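Local coordinates for protein MIF (Toxoplasma gondii, PDB 4DH4) that belongs to the macrophage migration inhibitory factor family, small proteins of two beta-alpha-beta units, and assembles here as a trimer, at residues 9-14 with 40-45; 60-65 with 97-102. All coordinates share one frame; numbering follows the deposited sequence. Where two conformers were deposited one is given.

Interaction 1 (9-14 with 40-45)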
loop_
_atom_site.group_PDB
_atom_site.type_symbol
_atom_site.label_atom_id
_atom_site.label_comp_id
_atom_site.label_asym_id
_atom_site.label_seq_id
_atom_site.Cartn_x
_atom_site.Cartn_y
_atom_site.Cartn_z
ATOM N N VAL A 9 -5.199 -13.845 -6.537
ATOM C CA VAL A 9 -5.986 -14.399 -7.656
ATOM C C VAL A 9 -5.599 -13.761 -8.997
ATOM O O VAL A 9 -5.542 -12.535 -9.128
ATOM C CB VAL A 9 -7.519 -14.291 -7.402
ATOM C CG1 VAL A 9 -8.321 -14.611 -8.663
ATOM C CG2 VAL A 9 -7.950 -15.209 -6.255
ATOM N N ALA A 10 -5.314 -14.609 -9.986
ATOM C CA ALA A 10 -4.962 -14.145 -11.320
ATOM C C ALA A 10 -6.224 -13.760 -12.090
ATOM O O ALA A 10 -6.673 -14.485 -12.985
ATOM C CB ALA A 10 -4.161 -15.218 -12.068
ATOM N N ALA A 11 -6.804 -12.620 -11.724
ATOM C CA ALA A 11 -8.049 -12.157 -12.325
ATOM C C ALA A 11 -7.826 -11.669 -13.745
ATOM O O ALA A 11 -6.868 -10.942 -14.026
ATOM C CB ALA A 11 -8.675 -11.056 -11.481
ATOM N N THR A 12 -8.711 -12.097 -14.641
ATOM C CA THR A 12 -8.724 -11.610 -16.010
ATOM C C THR A 12 -9.180 -10.161 -15.976
ATOM O O THR A 12 -9.993 -9.799 -15.124
ATOM C CB THR A 12 -9.682 -12.438 -16.910
ATOM O OG1 THR A 12 -11.015 -12.410 -16.373
ATOM C CG2 THR A 12 -9.211 -13.878 -17.006
ATOM N N PRO A 13 -8.646 -9.318 -16.879
ATOM C CA PRO A 13 -9.055 -7.918 -16.901
ATOM C C PRO A 13 -10.578 -7.718 -16.902
ATOM O O PRO A 13 -11.053 -6.681 -16.443
ATOM C CB PRO A 13 -8.426 -7.400 -18.196
ATOM C CG PRO A 13 -7.205 -8.228 -18.357
ATOM C CD PRO A 13 -7.624 -9.598 -17.907
ATOM N N ALA A 14 -11.328 -8.708 -17.387
ATOM C CA ALA A 14 -12.791 -8.631 -17.425
ATOM C C ALA A 14 -13.452 -8.937 -16.078
ATOM O O ALA A 14 -14.491 -8.350 -15.748
ATOM C CB ALA A 14 -13.352 -9.527 -18.517
ATOM N N VAL A 40 -10.215 3.508 -8.000
ATOM C CA VAL A 40 -10.225 2.101 -7.611
ATOM C C VAL A 40 -9.177 1.310 -8.413
ATOM O O VAL A 40 -8.900 1.627 -9.577
ATOM C CB VAL A 40 -11.639 1.447 -7.766
ATOM C CG1 VAL A 40 -12.633 1.993 -6.735
ATOM C CG2 VAL A 40 -12.195 1.633 -9.189
ATOM N N GLY A 41 -8.586 0.298 -7.791
ATOM C CA GLY A 41 -7.636 -0.544 -8.506
ATOM C C GLY A 41 -7.536 -1.956 -7.977
ATOM O O GLY A 41 -7.968 -2.251 -6.858
ATOM N N TYR A 42 -6.978 -2.828 -8.812
ATOM C CA TYR A 42 -6.699 -4.207 -8.439
ATOM C C TYR A 42 -5.216 -4.470 -8.612
ATOM O O TYR A 42 -4.613 -4.087 -9.611
ATOM C CB TYR A 42 -7.515 -5.190 -9.290
ATOM C CG TYR A 42 -7.369 -6.639 -8.867
ATOM C CD1 TYR A 42 -6.465 -7.490 -9.509
ATOM C CD2 TYR A 42 -8.135 -7.160 -7.831
ATOM C CE1 TYR A 42 -6.331 -8.826 -9.123
ATOM C CE2 TYR A 42 -8.018 -8.497 -7.442
ATOM C CZ TYR A 42 -7.112 -9.322 -8.088
ATOM O OH TYR A 42 -6.991 -10.644 -7.705
ATOM N N SER A 43 -4.628 -5.132 -7.631
ATOM C CA SER A 43 -3.230 -5.495 -7.722
ATOM C C SER A 43 -3.080 -6.968 -7.382
ATOM O O SER A 43 -3.391 -7.382 -6.262
ATOM C CB SER A 43 -2.383 -4.602 -6.801
ATOM O OG SER A 43 -1.032 -5.040 -6.769
ATOM N N GLN A 44 -2.639 -7.765 -8.362
ATOM C CA GLN A 44 -2.340 -9.175 -8.112
ATOM C C GLN A 44 -1.030 -9.256 -7.339
ATOM O O GLN A 44 0.031 -8.863 -7.841
ATOM C CB GLN A 44 -2.269 -10.006 -9.413
ATOM C CG GLN A 44 -2.235 -11.533 -9.161
ATOM C CD GLN A 44 -1.879 -12.381 -10.383
ATOM O OE1 GLN A 44 -2.049 -11.967 -11.531
ATOM N NE2 GLN A 44 -1.407 -13.594 -10.127
ATOM N N THR A 45 -1.116 -9.751 -6.109
ATOM C CA THR A 45 0.061 -9.950 -5.286
ATOM C C THR A 45 0.747 -11.252 -5.698
ATOM O O THR A 45 0.236 -11.997 -6.547
ATOM C CB THR A 45 -0.312 -10.018 -3.780
ATOM O OG1 THR A 45 -1.177 -11.137 -3.548
ATOM C CG2 THR A 45 -1.014 -8.736 -3.338
HETATM O O HOH W 1 -4.592 -10.345 -12.397
#
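Val9 and Ala10 meet the side chains of Tyr42 and Gln44 where a beta-alpha-beta unit of the MIF fold is drawn together: residues 9-14 lead from strand 2-7 into helix 13-31, and strand 39-44 follows that helix. Gln44 runs extended beside the loop. Its CB only skirts Val9 O, and Gln44 CG approaches that oxygen to 3.5 Å. Gln44 CD then lies 3.7 Å from Ala10 CA, after which the amide divides: OE1 stays beside Ala10 CA, while Gln44 NE2 touches Ala10 CB at 3.7 Å and makes a weak hydrogen bond to Pro8 O. A long, flexible chain ending in an amide suits this exposed strand end, offering carbon to the loop and polar atoms to backbone and water.

Buried Tyr42, two residues earlier in the strand, reaches the same carbonyl. CG anti to the backbone N (chi1 -175°) starts the ring toward the loop, and Tyr42 OH donates to Val9 O at 2.8 Å with a C=O...O angle of 127°. Small Ala11 fits beside the ring, Ala11 CB to Tyr42 CE1 4.0 Å, with Leu88 of helix 70-88 also packing on both residues. Val9 O has a second partner, since Ala10 centres an inverse gamma turn closed by a weak bond from Ala11 N at 2.9 Å.

Interaction 2 (60-65 with 97-102). With SO4 (sulfate ion), chain B; SO4 (sulfate ion), chain C.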
loop_
_atom_site.group_PDB
_atom_site.type_symbol
_atom_site.label_atom_id
_atom_site.label_comp_id
_atom_site.label_asym_id
_atom_site.label_seq_id
_atom_site.Cartn_x
_atom_site.Cartn_y
_atom_site.Cartn_z
ATOM N N ILE A 60 -8.037 -5.184 1.316
ATOM C CA ILE A 60 -8.316 -3.985 0.556
ATOM C C ILE A 60 -8.138 -2.760 1.446
ATOM O O ILE A 60 -8.490 -2.771 2.630
ATOM C CB ILE A 60 -9.697 -4.039 -0.209
ATOM C CG1 ILE A 60 -10.816 -3.316 0.535
ATOM C CG2 ILE A 60 -10.106 -5.476 -0.575
ATOM C CD1 ILE A 60 -10.920 -1.865 0.180
ATOM N N ARG A 61 -7.561 -1.721 0.861
ATOM C CA ARG A 61 -7.290 -0.473 1.568
ATOM C C ARG A 61 -8.221 0.597 1.047
ATOM O O ARG A 61 -8.221 0.881 -0.157
ATOM C CB ARG A 61 -5.837 -0.023 1.354
ATOM C CG ARG A 61 -4.768 -1.006 1.813
ATOM C CD ARG A 61 -3.404 -0.313 1.867
ATOM N NE ARG A 61 -3.363 0.680 2.943
ATOM C CZ ARG A 61 -3.231 1.991 2.760
ATOM N NH1 ARG A 61 -3.093 2.494 1.533
ATOM N NH2 ARG A 61 -3.220 2.798 3.811
ATOM N N VAL A 62 -9.023 1.191 1.926
ATOM C CA VAL A 62 -9.876 2.310 1.516
ATOM C C VAL A 62 -9.613 3.586 2.321
ATOM O O VAL A 62 -9.543 3.559 3.549
ATOM C CB VAL A 62 -11.408 1.932 1.411
ATOM C CG1 VAL A 62 -11.727 0.649 2.151
ATOM C CG2 VAL A 62 -12.330 3.091 1.820
ATOM N N ALA A 63 -9.452 4.688 1.593
ATOM C CA ALA A 63 -9.104 6.000 2.166
ATOM C C ALA A 63 -10.083 7.055 1.680
ATOM O O ALA A 63 -10.548 7.003 0.544
ATOM C CB ALA A 63 -7.684 6.402 1.762
ATOM N N SER A 64 -10.386 8.019 2.543
ATOM C CA SER A 64 -11.280 9.100 2.176
ATOM C C SER A 64 -10.950 10.325 3.008
ATOM O O SER A 64 -10.416 10.210 4.117
ATOM C CB SER A 64 -12.742 8.690 2.411
ATOM O OG SER A 64 -13.623 9.714 1.963
ATOM N N ILE A 65 -11.275 11.496 2.468
ATOM C CA ILE A 65 -11.206 12.738 3.236
ATOM C C ILE A 65 -12.524 12.842 3.984
ATOM O O ILE A 65 -13.547 13.234 3.419
ATOM C CB ILE A 65 -10.993 13.973 2.340
ATOM C CG1 ILE A 65 -9.732 13.801 1.486
ATOM C CG2 ILE A 65 -10.908 15.255 3.202
ATOM C CD1 ILE A 65 -9.680 14.736 0.272
ATOM N N THR A 97 -10.572 -5.577 5.207
ATOM C CA THR A 97 -10.681 -4.221 4.671
ATOM C C THR A 97 -10.291 -3.252 5.783
ATOM O O THR A 97 -10.841 -3.325 6.882
ATOM C CB THR A 97 -12.112 -3.910 4.170
ATOM O OG1 THR A 97 -12.526 -4.894 3.210
ATOM C CG2 THR A 97 -12.153 -2.544 3.507
ATOM N N THR A 98 -9.326 -2.375 5.507
ATOM C CA THR A 98 -8.924 -1.355 6.487
ATOM C C THR A 98 -9.144 0.040 5.932
ATOM O O THR A 98 -9.030 0.269 4.717
ATOM C CB THR A 98 -7.464 -1.532 6.986
ATOM O OG1 THR A 98 -6.540 -1.282 5.918
ATOM C CG2 THR A 98 -7.243 -2.936 7.541
ATOM N N PHE A 99 -9.449 0.966 6.837
ATOM C CA PHE A 99 -9.920 2.298 6.487
ATOM C C PHE A 99 -9.002 3.364 7.052
ATOM O O PHE A 99 -8.501 3.237 8.177
ATOM C CB PHE A 99 -11.354 2.486 6.986
ATOM C CG PHE A 99 -12.330 1.523 6.365
ATOM C CD1 PHE A 99 -13.098 1.905 5.261
ATOM C CD2 PHE A 99 -12.460 0.225 6.857
ATOM C CE1 PHE A 99 -13.982 1.008 4.663
ATOM C CE2 PHE A 99 -13.349 -0.688 6.250
ATOM C CZ PHE A 99 -14.103 -0.287 5.163
ATOM N N THR A 100 -8.783 4.412 6.263
ATOM C CA THR A 100 -7.903 5.508 6.660
ATOM C C THR A 100 -8.579 6.843 6.381
ATOM O O THR A 100 -8.997 7.109 5.247
ATOM C CB THR A 100 -6.542 5.426 5.920
ATOM O OG1 THR A 100 -5.914 4.164 6.205
ATOM C CG2 THR A 100 -5.617 6.560 6.355
ATOM N N ASN A 101 -8.717 7.655 7.429
ATOM C CA ASN A 101 -9.223 9.016 7.289
ATOM C C ASN A 101 -8.076 9.981 7.010
ATOM O O ASN A 101 -7.131 10.105 7.811
ATOM C CB ASN A 101 -9.957 9.473 8.546
ATOM C CG ASN A 101 -10.399 10.925 8.450
ATOM O OD1 ASN A 101 -9.923 11.794 9.194
ATOM N ND2 ASN A 101 -11.279 11.201 7.508
ATOM N N LYS A 102 -8.159 10.652 5.869
ATOM C CA LYS A 102 -7.148 11.621 5.483
ATOM C C LYS A 102 -7.640 13.042 5.687
ATOM O O LYS A 102 -8.813 13.338 5.456
ATOM C CB LYS A 102 -6.755 11.432 4.008
ATOM C CG LYS A 102 -6.395 10.000 3.598
ATOM C CD LYS A 102 -5.158 9.470 4.338
ATOM C CE LYS A 102 -3.891 10.241 3.983
ATOM N NZ LYS A 102 -2.699 9.500 4.486
HETATM S S SO4 B . -3.349 6.423 2.201
HETATM O O1 SO4 B . -4.094 7.414 1.425
HETATM O O2 SO4 B . -2.879 5.396 1.283
HETATM O O3 SO4 B . -2.244 7.103 2.849
HETATM O O4 SO4 B . -4.267 5.842 3.182
HETATM S S SO4 C . -3.554 0.188 6.681
HETATM O O1 SO4 C . -4.282 -0.862 7.394
HETATM O O2 SO4 C . -3.099 -0.364 5.414
HETATM O O3 SO4 C . -4.461 1.302 6.481
HETATM O O4 SO4 C . -2.408 0.575 7.505
HETATM O O HOH W 2 -6.416 -3.517 4.245
#
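The phenyl ring of Phe99 meets Val62 obliquely across a parallel strand pair, the two strands of a beta-alpha-beta unit of the MIF fold, while the guanidinium of Arg61 lies on the other side of the sheet. Val62 CG1 comes nearest the ring at Phe99 CE1, an approach doubtful in detail because it rests on one of two modelled conformers. The two side chains lie side by side, and Asn73 and Ile76 of helix 70-88 also pack on the ring, so an apolar pair suits this part of the face.

At the guanidinium both sulfates, probably from the crystallisation liquor, sit at the edge, near its plane. Arg61 NE donates to O2 of the chain C sulfate at 2.7 Å, and Arg61 NH1 reaches O2 of the chain B sulfate almost straight, at 176°. NH2 is shared between the two anions, its bond to the chain C sulfate weak. Chi1 of 67° sets Thr98 OG1 between the backbone N and the carbonyl carbon, from where it donates to O1 of the chain C sulfate at 2.7 Å. Since Arg61 of each neighbouring subunit is close, the anions probably offset repulsion among like charges.

Five backbone hydrogen bonds hold the strands in register, among them Val62 N to Thr98 O at 2.9 Å. Small Ala63 leaves its CB 3.7 Å from O4 of the chain B sulfate. The Lys102 chain bends at chi2 and chi3, and its NZ bonds to Phe99 O of the second subunit and donates to O3 of the chain B sulfate at 2.9 Å.

From the N terminus, strand 2-7 leads into residues 9-14, and after helix 13-31 the chain returns as strand 39-44, where interaction 1 closes its loop of 25 intervening residues. Only then does interaction 2 open at 60-65; helix 70-88 intervenes before 97-102 completes it. The two loops therefore follow in series, neither nesting nor crossing, one in each beta-alpha-beta unit. In the four-stranded sheet, 39-44 and 95-102 are the outermost strands of the chain, and strand 2-7 separates 39-44 from 58-65. The contact centres are about 19 Å apart. Both outer strands continue into neighbouring subunits: Val40 and Gly41 pair with the second, Thr97 and Thr98 with the third.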